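MutT related protein (Methanosarcina mazei, PDB 3GRN) probably hydrolyses phosphoanhydride bonds, as expected of a MutT-like member of the Nudix hydrolase family. Local coordinates at residues Ile8-Ala13 against Gly42-Pro47; Glu21-Arg26 against Tyr108-Leu113; Gly70-Gln75 against Ile86-Asp91; Val76-Thr81 against Pro123-Asp128. One frame throughout, in Å; residues are numbered along the deposited sequence. Where two conformers were deposited one is given.

Contact 1 (Ile8-Ala13 against Gly42-Pro47)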
loop_
_atom_site.group_PDB
_atom_site.type_symbol
_atom_site.label_atom_id
_atom_site.label_comp_id
_atom_site.label_asym_id
_atom_site.label_seq_id
_atom_site.Cartn_x
_atom_site.Cartn_y
_atom_site.Cartn_z
ATOM N N ILE A 8 -14.376 8.987 0.312
ATOM C CA ILE A 8 -12.958 9.098 0.001
ATOM C C ILE A 8 -12.797 9.194 -1.505
ATOM O O ILE A 8 -13.706 8.788 -2.251
ATOM C CB ILE A 8 -12.102 7.929 0.551
ATOM C CG1 ILE A 8 -12.458 6.627 -0.156
ATOM C CG2 ILE A 8 -12.244 7.828 2.113
ATOM C CD1 ILE A 8 -11.359 5.621 -0.214
ATOM N N ILE A 9 -11.676 9.798 -1.930
ATOM C CA ILE A 9 -11.371 9.940 -3.362
ATOM C C ILE A 9 -10.328 8.878 -3.731
ATOM O O ILE A 9 -9.302 8.712 -3.041
ATOM C CB ILE A 9 -10.823 11.377 -3.720
ATOM C CG1 ILE A 9 -11.747 12.485 -3.198
ATOM C CG2 ILE A 9 -10.557 11.516 -5.256
ATOM C CD1 ILE A 9 -13.172 12.437 -3.748
ATOM N N SER A 10 -10.596 8.165 -4.817
ATOM C CA SER A 10 -9.655 7.201 -5.359
ATOM C C SER A 10 -9.406 7.519 -6.814
ATOM O O SER A 10 -10.162 8.283 -7.425
ATOM C CB SER A 10 -10.160 5.766 -5.207
ATOM O OG SER A 10 -10.184 5.385 -3.838
ATOM N N VAL A 11 -8.313 6.986 -7.347
ATOM C CA VAL A 11 -7.990 7.118 -8.770
ATOM C C VAL A 11 -7.638 5.761 -9.393
ATOM O O VAL A 11 -6.988 4.923 -8.764
ATOM C CB VAL A 11 -6.846 8.135 -8.997
ATOM C CG1 VAL A 11 -7.325 9.557 -8.732
ATOM C CG2 VAL A 11 -5.646 7.826 -8.078
ATOM N N TYR A 12 -8.093 5.543 -10.617
ATOM C CA TYR A 12 -7.762 4.321 -11.385
ATOM C C TYR A 12 -7.165 4.658 -12.747
ATOM O O TYR A 12 -7.389 5.760 -13.280
ATOM C CB TYR A 12 -8.980 3.415 -11.524
ATOM C CG TYR A 12 -9.436 2.919 -10.169
ATOM C CD1 TYR A 12 -8.788 1.840 -9.560
ATOM C CD2 TYR A 12 -10.452 3.557 -9.469
ATOM C CE1 TYR A 12 -9.165 1.367 -8.297
ATOM C CE2 TYR A 12 -10.829 3.094 -8.172
ATOM C CZ TYR A 12 -10.162 2.005 -7.603
ATOM O OH TYR A 12 -10.510 1.516 -6.356
ATOM N N ALA A 13 -6.384 3.708 -13.301
ATOM C CA ALA A 13 -5.778 3.912 -14.635
ATOM C C ALA A 13 -6.242 2.870 -15.623
ATOM O O ALA A 13 -6.303 1.685 -15.290
ATOM C CB ALA A 13 -4.272 3.875 -14.549
ATOM N N GLY A 42 -4.749 1.325 -9.322
ATOM C CA GLY A 42 -5.128 2.600 -8.703
ATOM C C GLY A 42 -5.397 2.428 -7.236
ATOM O O GLY A 42 -5.101 1.368 -6.663
ATOM N N GLY A 43 -5.963 3.458 -6.609
ATOM C CA GLY A 43 -6.268 3.373 -5.188
ATOM C C GLY A 43 -6.525 4.744 -4.622
ATOM O O GLY A 43 -6.716 5.698 -5.385
ATOM N N LYS A 44 -6.442 4.843 -3.291
ATOM C CA LYS A 44 -6.815 6.076 -2.585
ATOM C C LYS A 44 -5.817 7.217 -2.797
ATOM O O LYS A 44 -4.589 7.008 -2.796
ATOM C CB LYS A 44 -6.990 5.817 -1.083
ATOM C CG LYS A 44 -7.838 4.616 -0.718
ATOM C CD LYS A 44 -7.882 4.458 0.807
ATOM C CE LYS A 44 -8.724 3.273 1.248
ATOM N NZ LYS A 44 -7.924 2.052 1.532
ATOM N N VAL A 45 -6.346 8.435 -2.983
ATOM C CA VAL A 45 -5.496 9.629 -3.156
ATOM C C VAL A 45 -5.043 10.080 -1.757
ATOM O O VAL A 45 -5.843 10.070 -0.824
ATOM C CB VAL A 45 -6.225 10.791 -3.911
ATOM C CG1 VAL A 45 -5.323 12.017 -3.996
ATOM C CG2 VAL A 45 -6.562 10.373 -5.321
ATOM N N ASN A 46 -3.765 10.451 -1.615
ATOM C CA ASN A 46 -3.191 10.769 -0.297
ATOM C C ASN A 46 -3.553 12.179 0.122
ATOM O O ASN A 46 -3.919 13.000 -0.741
ATOM C CB ASN A 46 -1.656 10.624 -0.292
ATOM C CG ASN A 46 -1.186 9.191 -0.164
ATOM O OD1 ASN A 46 -1.909 8.302 0.301
ATOM N ND2 ASN A 46 0.043 8.949 -0.603
ATOM N N PRO A 47 -3.462 12.473 1.451
ATOM C CA PRO A 47 -3.576 13.869 1.884
ATOM C C PRO A 47 -2.586 14.767 1.125
ATOM O O PRO A 47 -1.392 14.420 0.986
ATOM C CB PRO A 47 -3.209 13.812 3.370
ATOM C CG PRO A 47 -3.531 12.425 3.797
ATOM C CD PRO A 47 -3.278 11.552 2.595
HETATM O O HOH W 1 -8.474 9.685 -0.695
#
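Ile9 O is gripped by two donors: Val45 N at 3.0 Å, nearly linear (N-H...O 179°), and a water 2.7 Å from Ile9 O whose other hydrogen goes to Val45 O. The site lies where the strand carrying the start of the Nudix box leaves its antiparallel pairing with strand 7-16 of the Nudix fold. Further along, Val11 and Gly43 are a hydrogen-bonded pair, Val11 N to Gly43 O and Gly43 N to Val11 O both 2.8 Å. The second bond is bent (142°), and Val11 O meets Gly42 CA at 3.0 Å in a CA-H...O contact; a beta carbon on Gly42 would collide with Val11 O. The Val11 and Val45 side chains cross at about a right angle, Val11 CG1 3.6 Å from Val45 CG2, with Val55 and Leu51 of helix 51-63 packed on them. On the other side of the sheet, the Tyr12 ring has Gly43 N over one face and its CD1 3.8 Å from Gly42 CA. An alanine at Tyr12 would probably uncover this glycine backbone and leave Phe126 without its edge-to-face partner. Lys44 NZ reaches a salt bridge with Glu120 of the second subunit, while Lys44 CG rests 3.7 Å from Ile8 CD1.

Contact 2 (Glu21-Arg26 against Tyr108-Leu113)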
loop_
_atom_site.group_PDB
_atom_site.type_symbol
_atom_site.label_atom_id
_atom_site.label_comp_id
_atom_site.label_asym_id
_atom_site.label_seq_id
_atom_site.Cartn_x
_atom_site.Cartn_y
_atom_site.Cartn_z
ATOM N N GLU A 21 -5.809 -4.354 -25.216
ATOM C CA GLU A 21 -6.433 -5.025 -24.077
ATOM C C GLU A 21 -6.058 -4.273 -22.797
ATOM O O GLU A 21 -4.947 -3.763 -22.696
ATOM C CB GLU A 21 -5.954 -6.469 -23.949
ATOM C CG GLU A 21 -6.239 -7.362 -25.166
ATOM C CD GLU A 21 -5.538 -8.705 -25.072
ATOM O OE1 GLU A 21 -4.331 -8.728 -24.720
ATOM O OE2 GLU A 21 -6.193 -9.741 -25.347
ATOM N N PHE A 22 -6.975 -4.239 -21.833
ATOM C CA PHE A 22 -6.789 -3.472 -20.587
ATOM C C PHE A 22 -6.158 -4.280 -19.465
ATOM O O PHE A 22 -6.476 -5.445 -19.268
ATOM C CB PHE A 22 -8.131 -2.920 -20.087
ATOM C CG PHE A 22 -8.769 -1.935 -21.029
ATOM C CD1 PHE A 22 -8.466 -0.588 -20.959
ATOM C CD2 PHE A 22 -9.677 -2.371 -21.993
ATOM C CE1 PHE A 22 -9.056 0.329 -21.829
ATOM C CE2 PHE A 22 -10.267 -1.470 -22.870
ATOM C CZ PHE A 22 -9.963 -0.122 -22.787
ATOM N N LEU A 23 -5.303 -3.621 -18.698
ATOM C CA LEU A 23 -4.646 -4.255 -17.558
ATOM C C LEU A 23 -5.589 -4.350 -16.368
ATOM O O LEU A 23 -6.030 -3.320 -15.824
ATOM C CB LEU A 23 -3.383 -3.467 -17.163
ATOM C CG LEU A 23 -2.580 -4.039 -15.979
ATOM C CD1 LEU A 23 -2.178 -5.504 -16.146
ATOM C CD2 LEU A 23 -1.368 -3.152 -15.636
ATOM N N LEU A 24 -5.889 -5.586 -15.959
ATOM C CA LEU A 24 -6.617 -5.828 -14.710
ATOM C C LEU A 24 -5.727 -6.568 -13.713
ATOM O O LEU A 24 -4.839 -7.324 -14.106
ATOM C CB LEU A 24 -7.911 -6.614 -14.931
ATOM C CG LEU A 24 -8.853 -6.134 -16.021
ATOM C CD1 LEU A 24 -10.123 -6.971 -15.981
ATOM C CD2 LEU A 24 -9.177 -4.678 -15.856
ATOM N N LEU A 25 -5.978 -6.348 -12.431
ATOM C CA LEU A 25 -5.185 -6.952 -11.366
ATOM C C LEU A 25 -6.133 -7.621 -10.391
ATOM O O LEU A 25 -7.180 -7.064 -10.081
ATOM C CB LEU A 25 -4.451 -5.850 -10.608
ATOM C CG LEU A 25 -3.637 -4.841 -11.411
ATOM C CD1 LEU A 25 -3.041 -3.802 -10.428
ATOM C CD2 LEU A 25 -2.552 -5.552 -12.150
ATOM N N ARG A 26 -5.763 -8.796 -9.887
ATOM C CA ARG A 26 -6.592 -9.454 -8.871
ATOM C C ARG A 26 -6.055 -9.193 -7.485
ATOM O O ARG A 26 -4.894 -9.458 -7.232
ATOM C CB ARG A 26 -6.701 -10.953 -9.134
ATOM C CG ARG A 26 -7.690 -11.612 -8.186
ATOM C CD ARG A 26 -8.173 -12.945 -8.675
ATOM N NE ARG A 26 -7.314 -14.033 -8.245
ATOM C CZ ARG A 26 -7.365 -14.637 -7.054
ATOM N NH1 ARG A 26 -6.522 -15.625 -6.793
ATOM N NH2 ARG A 26 -8.226 -14.258 -6.108
ATOM N N TYR A 108 -2.288 -10.772 -12.627
ATOM C CA TYR A 108 -2.743 -9.759 -13.567
ATOM C C TYR A 108 -3.147 -10.419 -14.859
ATOM O O TYR A 108 -2.792 -11.565 -15.115
ATOM C CB TYR A 108 -1.669 -8.694 -13.823
ATOM C CG TYR A 108 -0.476 -9.200 -14.601
ATOM C CD1 TYR A 108 -0.468 -9.174 -16.002
ATOM C CD2 TYR A 108 0.629 -9.739 -13.939
ATOM C CE1 TYR A 108 0.621 -9.650 -16.732
ATOM C CE2 TYR A 108 1.726 -10.215 -14.652
ATOM C CZ TYR A 108 1.710 -10.178 -16.054
ATOM O OH TYR A 108 2.783 -10.643 -16.790
ATOM N N SER A 109 -3.843 -9.648 -15.686
ATOM C CA SER A 109 -4.309 -10.103 -16.969
ATOM C C SER A 109 -4.588 -8.913 -17.854
ATOM O O SER A 109 -5.068 -7.875 -17.380
ATOM C CB SER A 109 -5.568 -10.955 -16.813
ATOM O OG SER A 109 -5.942 -11.511 -18.059
ATOM N N TRP A 110 -4.245 -9.067 -19.133
ATOM C CA TRP A 110 -4.553 -8.093 -20.172
ATOM C C TRP A 110 -5.837 -8.571 -20.847
ATOM O O TRP A 110 -5.837 -9.580 -21.558
ATOM C CB TRP A 110 -3.404 -7.987 -21.181
ATOM C CG TRP A 110 -2.106 -7.472 -20.623
ATOM C CD1 TRP A 110 -1.042 -8.222 -20.183
ATOM C CD2 TRP A 110 -1.733 -6.100 -20.442
ATOM N NE1 TRP A 110 -0.031 -7.391 -19.737
ATOM C CE2 TRP A 110 -0.427 -6.087 -19.894
ATOM C CE3 TRP A 110 -2.377 -4.877 -20.686
ATOM C CZ2 TRP A 110 0.249 -4.898 -19.591
ATOM C CZ3 TRP A 110 -1.703 -3.698 -20.384
ATOM C CH2 TRP A 110 -0.400 -3.717 -19.841
ATOM N N VAL A 111 -6.935 -7.862 -20.591
ATOM C CA VAL A 111 -8.270 -8.294 -20.999
ATOM C C VAL A 111 -8.907 -7.324 -22.012
ATOM O O VAL A 111 -8.879 -6.107 -21.817
ATOM C CB VAL A 111 -9.208 -8.500 -19.768
ATOM C CG1 VAL A 111 -10.480 -9.209 -20.198
ATOM C CG2 VAL A 111 -8.520 -9.310 -18.662
ATOM N N SER A 112 -9.466 -7.864 -23.102
ATOM C CA SER A 112 -10.164 -7.032 -24.084
ATOM C C SER A 112 -11.493 -6.555 -23.523
ATOM O O SER A 112 -12.056 -7.181 -22.618
ATOM C CB SER A 112 -10.409 -7.793 -25.398
ATOM O OG SER A 112 -11.316 -8.857 -25.186
ATOM N N LEU A 113 -11.982 -5.450 -24.077
ATOM C CA LEU A 113 -13.277 -4.873 -23.726
ATOM C C LEU A 113 -14.427 -5.865 -23.850
ATOM O O LEU A 113 -15.263 -5.946 -22.951
ATOM C CB LEU A 113 -13.559 -3.645 -24.589
ATOM C CG LEU A 113 -14.851 -2.860 -24.337
ATOM C CD1 LEU A 113 -14.852 -2.225 -22.944
ATOM C CD2 LEU A 113 -14.965 -1.808 -25.401
HETATM O O HOH W 2 -8.804 -10.779 -23.710
#
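Phe22 with Val111 and Leu24 with Ser109 are the hydrogen-bonded pairs of an antiparallel ladder whose strand axes approach to 4.6 Å at 151°. Its shortest bond, Phe22 N to Val111 O (2.7 Å), has the donor 42° above the carbonyl plane. Between these pairs Leu23 CB lies 3.6 Å from Trp110 CZ3 in a CH-pi contact over the six-membered ring; chi1 sets Leu23 CG anti to the backbone N (-179°), from which chi2 carries CD1 over the indole centre. The indole edge takes Glu21 O, 3.4 Å from Trp110 CE3. Strand 105-111 is an outermost strand of the mixed Nudix sheet, and strand 22-27 joins it to the interior. Leu23 and Leu25 sit on the face packed by helix 51-63, where Leu25 CD2 touches Tyr108 CB at 3.7 Å. The opposite face holds Leu24 CD1 against Val111 CG2 (3.9 Å) and Phe22, whose ring meets Phe130 edge-to-face and has Leu113 CB at its edge. At the ladder's end a water accepts from Ser112 N and donates to Glu21 OE2, 3.3 Å from the water; Ser112 is the N-cap of helix 113-116, its OG weakly bonded to Lys115 N.

Contact 3 (Gly70-Gln75 against Ile86-Asp91); sequences GDIAGQ and IAIVFD
Val89 stands opposite two residues, Ala73 and Gly74, a classic beta bulge in the hairpin of strands 72-79 and 84-94 that shifts the register by one residue. Backbone hydrogen bonds give the evidence: Val89 O takes Ala73 N at 2.7 Å and, weakly, Gly74 N at 3.4 Å, and Val89 N returns a bond to Gly74 O at 2.8 Å. Beyond the bulge Asp91 N binds Asp71 O (2.9 Å), and Gly70 N binds Asp91 O (2.9 Å). Apolar contacts lie on two faces. Ile72 and Phe90 run side by side in the same direction, Ile72 CG1 being 3.7 Å from Phe90 CE1, while Ala73 CB sits 4.1 Å from Val89 CG1 on the side covered by Phe129. The edge of the Phe90 ring also takes Gly70 O in its plane, 3.8 Å from CD1. An alanine at Phe90 would probably leave Ile72 CG1 without its aromatic neighbour and open a gap beside Leu51 and Val55 of helix 51-63. The charged end of Asp91 turns elsewhere, to a salt bridge with Arg16. Backbone bonds therefore supply the polar hold between the two strands, and their side chains meet mainly through hydrocarbon.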
loop_
_atom_site.group_PDB
_atom_site.type_symbol
_atom_site.label_atom_id
_atom_site.label_comp_id
_atom_site.label_asym_id
_atom_site.label_seq_id
_atom_site.Cartn_x
_atom_site.Cartn_y
_atom_site.Cartn_z
ATOM N N GLY A 70 -2.841 10.591 -18.934
ATOM C CA GLY A 70 -3.425 11.370 -20.010
ATOM C C GLY A 70 -4.749 11.955 -19.549
ATOM O O GLY A 70 -4.904 12.355 -18.395
ATOM N N ASP A 71 -5.720 11.992 -20.444
ATOM C CA ASP A 71 -6.984 12.639 -20.128
ATOM C C ASP A 71 -7.818 11.812 -19.136
ATOM O O ASP A 71 -7.621 10.605 -18.983
ATOM C CB ASP A 71 -7.789 12.845 -21.408
ATOM C CG ASP A 71 -7.092 13.764 -22.400
ATOM O OD1 ASP A 71 -6.449 14.750 -21.969
ATOM O OD2 ASP A 71 -7.205 13.500 -23.616
ATOM N N ILE A 72 -8.773 12.468 -18.490
ATOM C CA ILE A 72 -9.737 11.739 -17.660
ATOM C C ILE A 72 -10.658 10.906 -18.544
ATOM O O ILE A 72 -11.164 11.405 -19.548
ATOM C CB ILE A 72 -10.555 12.715 -16.800
ATOM C CG1 ILE A 72 -9.647 13.435 -15.811
ATOM C CG2 ILE A 72 -11.689 11.981 -16.085
ATOM C CD1 ILE A 72 -10.163 14.789 -15.427
ATOM N N ALA A 73 -10.853 9.633 -18.184
ATOM C CA ALA A 73 -11.673 8.699 -18.952
ATOM C C ALA A 73 -13.111 8.649 -18.435
ATOM O O ALA A 73 -14.019 8.251 -19.151
ATOM C CB ALA A 73 -11.066 7.335 -18.932
ATOM N N GLY A 74 -13.284 9.029 -17.178
ATOM C CA GLY A 74 -14.603 9.055 -16.542
ATOM C C GLY A 74 -14.531 8.875 -15.035
ATOM O O GLY A 74 -13.487 9.084 -14.411
ATOM N N GLN A 75 -15.646 8.414 -14.479
ATOM C CA GLN A 75 -15.909 8.405 -13.044
ATOM C C GLN A 75 -16.530 7.071 -12.672
ATOM O O GLN A 75 -17.378 6.585 -13.418
ATOM C CB GLN A 75 -16.905 9.553 -12.759
ATOM C CG GLN A 75 -17.601 9.585 -11.412
ATOM C CD GLN A 75 -18.877 8.754 -11.354
ATOM O OE1 GLN A 75 -19.165 8.142 -10.328
ATOM N NE2 GLN A 75 -19.650 8.733 -12.450
ATOM N N ILE A 86 -15.452 7.758 -4.333
ATOM C CA ILE A 86 -15.636 8.526 -5.561
ATOM C C ILE A 86 -14.312 8.355 -6.288
ATOM O O ILE A 86 -13.256 8.789 -5.783
ATOM C CB ILE A 86 -15.803 10.034 -5.299
ATOM C CG1 ILE A 86 -17.088 10.339 -4.512
ATOM C CG2 ILE A 86 -15.810 10.795 -6.639
ATOM C CD1 ILE A 86 -17.034 11.691 -3.785
ATOM N N ALA A 87 -14.357 7.716 -7.447
ATOM C CA ALA A 87 -13.110 7.379 -8.137
ATOM C C ALA A 87 -13.049 8.007 -9.528
ATOM O O ALA A 87 -14.031 7.989 -10.277
ATOM C CB ALA A 87 -12.936 5.906 -8.229
ATOM N N ILE A 88 -11.895 8.580 -9.838
ATOM C CA ILE A 88 -11.683 9.202 -11.139
ATOM C C ILE A 88 -10.761 8.285 -11.943
ATOM O O ILE A 88 -9.715 7.822 -11.438
ATOM C CB ILE A 88 -11.139 10.661 -11.026
ATOM C CG1 ILE A 88 -12.129 11.559 -10.259
ATOM C CG2 ILE A 88 -10.935 11.269 -12.406
ATOM C CD1 ILE A 88 -11.944 11.579 -8.761
ATOM N N VAL A 89 -11.166 8.009 -13.185
ATOM C CA VAL A 89 -10.451 7.056 -14.031
ATOM C C VAL A 89 -9.672 7.856 -15.076
ATOM O O VAL A 89 -10.240 8.721 -15.750
ATOM C CB VAL A 89 -11.391 6.044 -14.723
ATOM C CG1 VAL A 89 -10.563 5.093 -15.532
ATOM C CG2 VAL A 89 -12.227 5.255 -13.688
ATOM N N PHE A 90 -8.375 7.577 -15.169
ATOM C CA PHE A 90 -7.483 8.242 -16.102
ATOM C C PHE A 90 -7.075 7.305 -17.218
ATOM O O PHE A 90 -6.949 6.084 -17.010
ATOM C CB PHE A 90 -6.235 8.723 -15.364
ATOM C CG PHE A 90 -6.482 9.927 -14.510
ATOM C CD1 PHE A 90 -6.300 11.210 -15.036
ATOM C CD2 PHE A 90 -6.886 9.783 -13.180
ATOM C CE1 PHE A 90 -6.530 12.331 -14.249
ATOM C CE2 PHE A 90 -7.137 10.900 -12.391
ATOM C CZ PHE A 90 -6.967 12.175 -12.915
ATOM N N ASP A 91 -6.874 7.875 -18.402
ATOM C CA ASP A 91 -6.404 7.094 -19.516
ATOM C C ASP A 91 -4.874 7.095 -19.487
ATOM O O ASP A 91 -4.226 8.144 -19.532
ATOM C CB ASP A 91 -6.978 7.628 -20.835
ATOM C CG ASP A 91 -6.862 6.620 -21.968
ATOM O OD1 ASP A 91 -5.746 6.117 -22.206
ATOM O OD2 ASP A 91 -7.885 6.336 -22.630
#

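Contact 4 (Val76-Thr81 against Pro123-Asp128)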
loop_
_atom_site.group_PDB
_atom_site.type_symbol
_atom_site.label_atom_id
_atom_site.label_comp_id
_atom_site.label_asym_id
_atom_site.label_seq_id
_atom_site.Cartn_x
_atom_site.Cartn_y
_atom_site.Cartn_z
ATOM N N VAL A 76 -16.166 6.510 -11.515
ATOM C CA VAL A 76 -16.931 5.415 -10.954
ATOM C C VAL A 76 -17.134 5.724 -9.466
ATOM O O VAL A 76 -16.217 6.211 -8.804
ATOM C CB VAL A 76 -16.283 4.020 -11.215
ATOM C CG1 VAL A 76 -14.975 3.872 -10.505
ATOM C CG2 VAL A 76 -17.202 2.919 -10.780
ATOM N N ASN A 77 -18.349 5.498 -8.976
ATOM C CA ASN A 77 -18.683 5.690 -7.562
ATOM C C ASN A 77 -19.217 4.375 -7.000
ATOM O O ASN A 77 -20.004 3.696 -7.673
ATOM C CB ASN A 77 -19.769 6.763 -7.379
ATOM C CG ASN A 77 -19.376 8.124 -7.927
ATOM O OD1 ASN A 77 -18.228 8.552 -7.826
ATOM N ND2 ASN A 77 -20.352 8.824 -8.499
ATOM N N PHE A 78 -18.824 4.016 -5.785
ATOM C CA PHE A 78 -19.365 2.792 -5.174
ATOM C C PHE A 78 -19.267 2.861 -3.659
ATOM O O PHE A 78 -18.368 3.522 -3.101
ATOM C CB PHE A 78 -18.676 1.519 -5.703
ATOM C CG PHE A 78 -17.180 1.511 -5.571
ATOM C CD1 PHE A 78 -16.557 0.915 -4.487
ATOM C CD2 PHE A 78 -16.368 2.078 -6.588
ATOM C CE1 PHE A 78 -15.165 0.898 -4.371
ATOM C CE2 PHE A 78 -14.994 2.066 -6.485
ATOM C CZ PHE A 78 -14.380 1.471 -5.369
ATOM N N GLU A 79 -20.196 2.157 -3.019
ATOM C CA GLU A 79 -20.242 2.110 -1.571
ATOM C C GLU A 79 -19.558 0.852 -1.021
ATOM O O GLU A 79 -19.763 -0.264 -1.511
ATOM C CB GLU A 79 -21.692 2.201 -1.100
ATOM C CG GLU A 79 -21.860 2.229 0.408
ATOM C CD GLU A 79 -23.296 2.475 0.858
ATOM O OE1 GLU A 79 -24.234 2.307 0.045
ATOM O OE2 GLU A 79 -23.485 2.845 2.030
ATOM N N LEU A 80 -18.747 1.035 0.006
ATOM C CA LEU A 80 -18.200 -0.102 0.742
ATOM C C LEU A 80 -18.779 -0.056 2.144
ATOM O O LEU A 80 -19.455 0.908 2.509
ATOM C CB LEU A 80 -16.685 -0.021 0.799
ATOM C CG LEU A 80 -15.941 -0.042 -0.547
ATOM C CD1 LEU A 80 -14.443 0.197 -0.334
ATOM C CD2 LEU A 80 -16.168 -1.364 -1.275
ATOM N N THR A 81 -18.504 -1.085 2.942
ATOM C CA THR A 81 -19.072 -1.106 4.268
ATOM C C THR A 81 -18.655 0.121 5.118
ATOM O O THR A 81 -19.486 0.678 5.843
ATOM C CB THR A 81 -18.856 -2.473 4.994
ATOM O OG1 THR A 81 -19.524 -2.411 6.252
ATOM C CG2 THR A 81 -17.372 -2.751 5.220
ATOM N N PRO A 123 -16.107 -6.407 -10.585
ATOM C CA PRO A 123 -17.225 -5.841 -9.833
ATOM C C PRO A 123 -18.147 -4.998 -10.675
ATOM O O PRO A 123 -17.699 -4.342 -11.621
ATOM C CB PRO A 123 -16.532 -4.962 -8.798
ATOM C CG PRO A 123 -15.216 -5.587 -8.611
ATOM C CD PRO A 123 -14.817 -6.085 -9.949
ATOM N N ALA A 124 -19.431 -4.991 -10.303
ATOM C CA ALA A 124 -20.482 -4.398 -11.146
ATOM C C ALA A 124 -20.226 -2.952 -11.535
ATOM O O ALA A 124 -20.457 -2.572 -12.678
ATOM C CB ALA A 124 -21.855 -4.544 -10.482
ATOM N N TYR A 125 -19.677 -2.174 -10.605
ATOM C CA TYR A 125 -19.384 -0.768 -10.878
ATOM C C TYR A 125 -18.320 -0.571 -11.966
ATOM O O TYR A 125 -18.399 0.397 -12.728
ATOM C CB TYR A 125 -19.037 0.005 -9.595
ATOM C CG TYR A 125 -17.971 -0.625 -8.735
ATOM C CD1 TYR A 125 -16.629 -0.405 -8.995
ATOM C CD2 TYR A 125 -18.309 -1.446 -7.660
ATOM C CE1 TYR A 125 -15.650 -0.987 -8.216
ATOM C CE2 TYR A 125 -17.344 -2.017 -6.865
ATOM C CZ TYR A 125 -16.001 -1.795 -7.161
ATOM O OH TYR A 125 -14.997 -2.353 -6.392
ATOM N N PHE A 126 -17.339 -1.479 -12.031
ATOM C CA PHE A 126 -16.338 -1.420 -13.098
ATOM C C PHE A 126 -16.929 -1.871 -14.436
ATOM O O PHE A 126 -16.666 -1.253 -15.463
ATOM C CB PHE A 126 -15.098 -2.242 -12.763
ATOM C CG PHE A 126 -14.148 -1.566 -11.802
ATOM C CD1 PHE A 126 -13.824 -0.221 -11.942
ATOM C CD2 PHE A 126 -13.525 -2.306 -10.798
ATOM C CE1 PHE A 126 -12.927 0.397 -11.064
ATOM C CE2 PHE A 126 -12.624 -1.697 -9.919
ATOM C CZ PHE A 126 -12.331 -0.344 -10.055
ATOM N N ARG A 127 -17.730 -2.939 -14.407
ATOM C CA ARG A 127 -18.481 -3.413 -15.576
ATOM C C ARG A 127 -19.270 -2.250 -16.191
ATOM O O ARG A 127 -19.143 -1.976 -17.377
ATOM C CB ARG A 127 -19.423 -4.559 -15.160
ATOM C CG ARG A 127 -19.962 -5.398 -16.301
ATOM C CD ARG A 127 -20.891 -6.508 -15.788
ATOM N NE ARG A 127 -20.208 -7.419 -14.865
ATOM C CZ ARG A 127 -20.574 -7.635 -13.601
ATOM N NH1 ARG A 127 -19.883 -8.480 -12.851
ATOM N NH2 ARG A 127 -21.637 -7.024 -13.090
ATOM N N ASP A 128 -20.068 -1.580 -15.359
ATOM C CA ASP A 128 -20.834 -0.394 -15.745
ATOM C C ASP A 128 -19.932 0.691 -16.344
ATOM O O ASP A 128 -20.251 1.281 -17.381
ATOM C CB ASP A 128 -21.571 0.149 -14.520
ATOM C CG ASP A 128 -22.592 1.212 -14.864
ATOM O OD1 ASP A 128 -23.550 0.911 -15.610
ATOM O OD2 ASP A 128 -22.449 2.348 -14.360
#
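Phe78 and Tyr125 form a face-to-face stack, centroids 3.9 Å apart and planes 8° from parallel, where the edge strand 72-79 of the Nudix sheet meets the first turn of helix 124-137. Strand and helix axes come no closer than 8.5 Å, so side chains make most of the contact, and no hydrogen bond crosses it. Both aromatic residues hold CG between the backbone N and the carbonyl carbon, the crowded position: chi1 is 55° in Phe78 and 51° in Tyr125. Each CG so placed lies closer than its own CB to the centre of the partner ring, which starts the two rings toward one another. The overlap is offset, Tyr125 CE1 lying above the rim of the Phe78 ring 3.5 Å from CD2, and Phe78 CB adds a CH-pi contact over the Tyr125 face. On the opposite face of Tyr125 sits CB of Pro123, the residue at the N-cap position, 3.5 Å above the ring plane, so the phenol is sandwiched between strand and helix start. Tyr125 CE1 in turn covers one face of Phe126. The two methyls of Val76 divide the work. CG2, anti to the backbone N, reaches 3.6 Å from Tyr125 CB and 3.4 Å from Tyr125 O; CG1 of Val76 lies 4.1 Å from Phe126 CE1.

Overall arrangement
All four contacts gather on one mixed sheet, and each is partly buried. Contact 1 joins interior strands and has no exposed residue among those touching, whereas contacts 3 and 4 lie on the outermost strand 72-79 and include exposed ones. These two differ sharply in chemistry: contact 3 is a backbone ladder, contact 4 mainly rings and methyls, with no hydrogen bond across it. Contacts 1 and 3 share a border, since strands 7-16 and 84-94 are neighbours: Tyr12 O lies 2.8 Å from Phe90 N, a probable hydrogen bond. Contact 2 holds the other outermost strand, its centre about 17 Å from those of contacts 3 and 4. Contact 1 also reaches the second subunit, and Tyr12 ties it to contact 4.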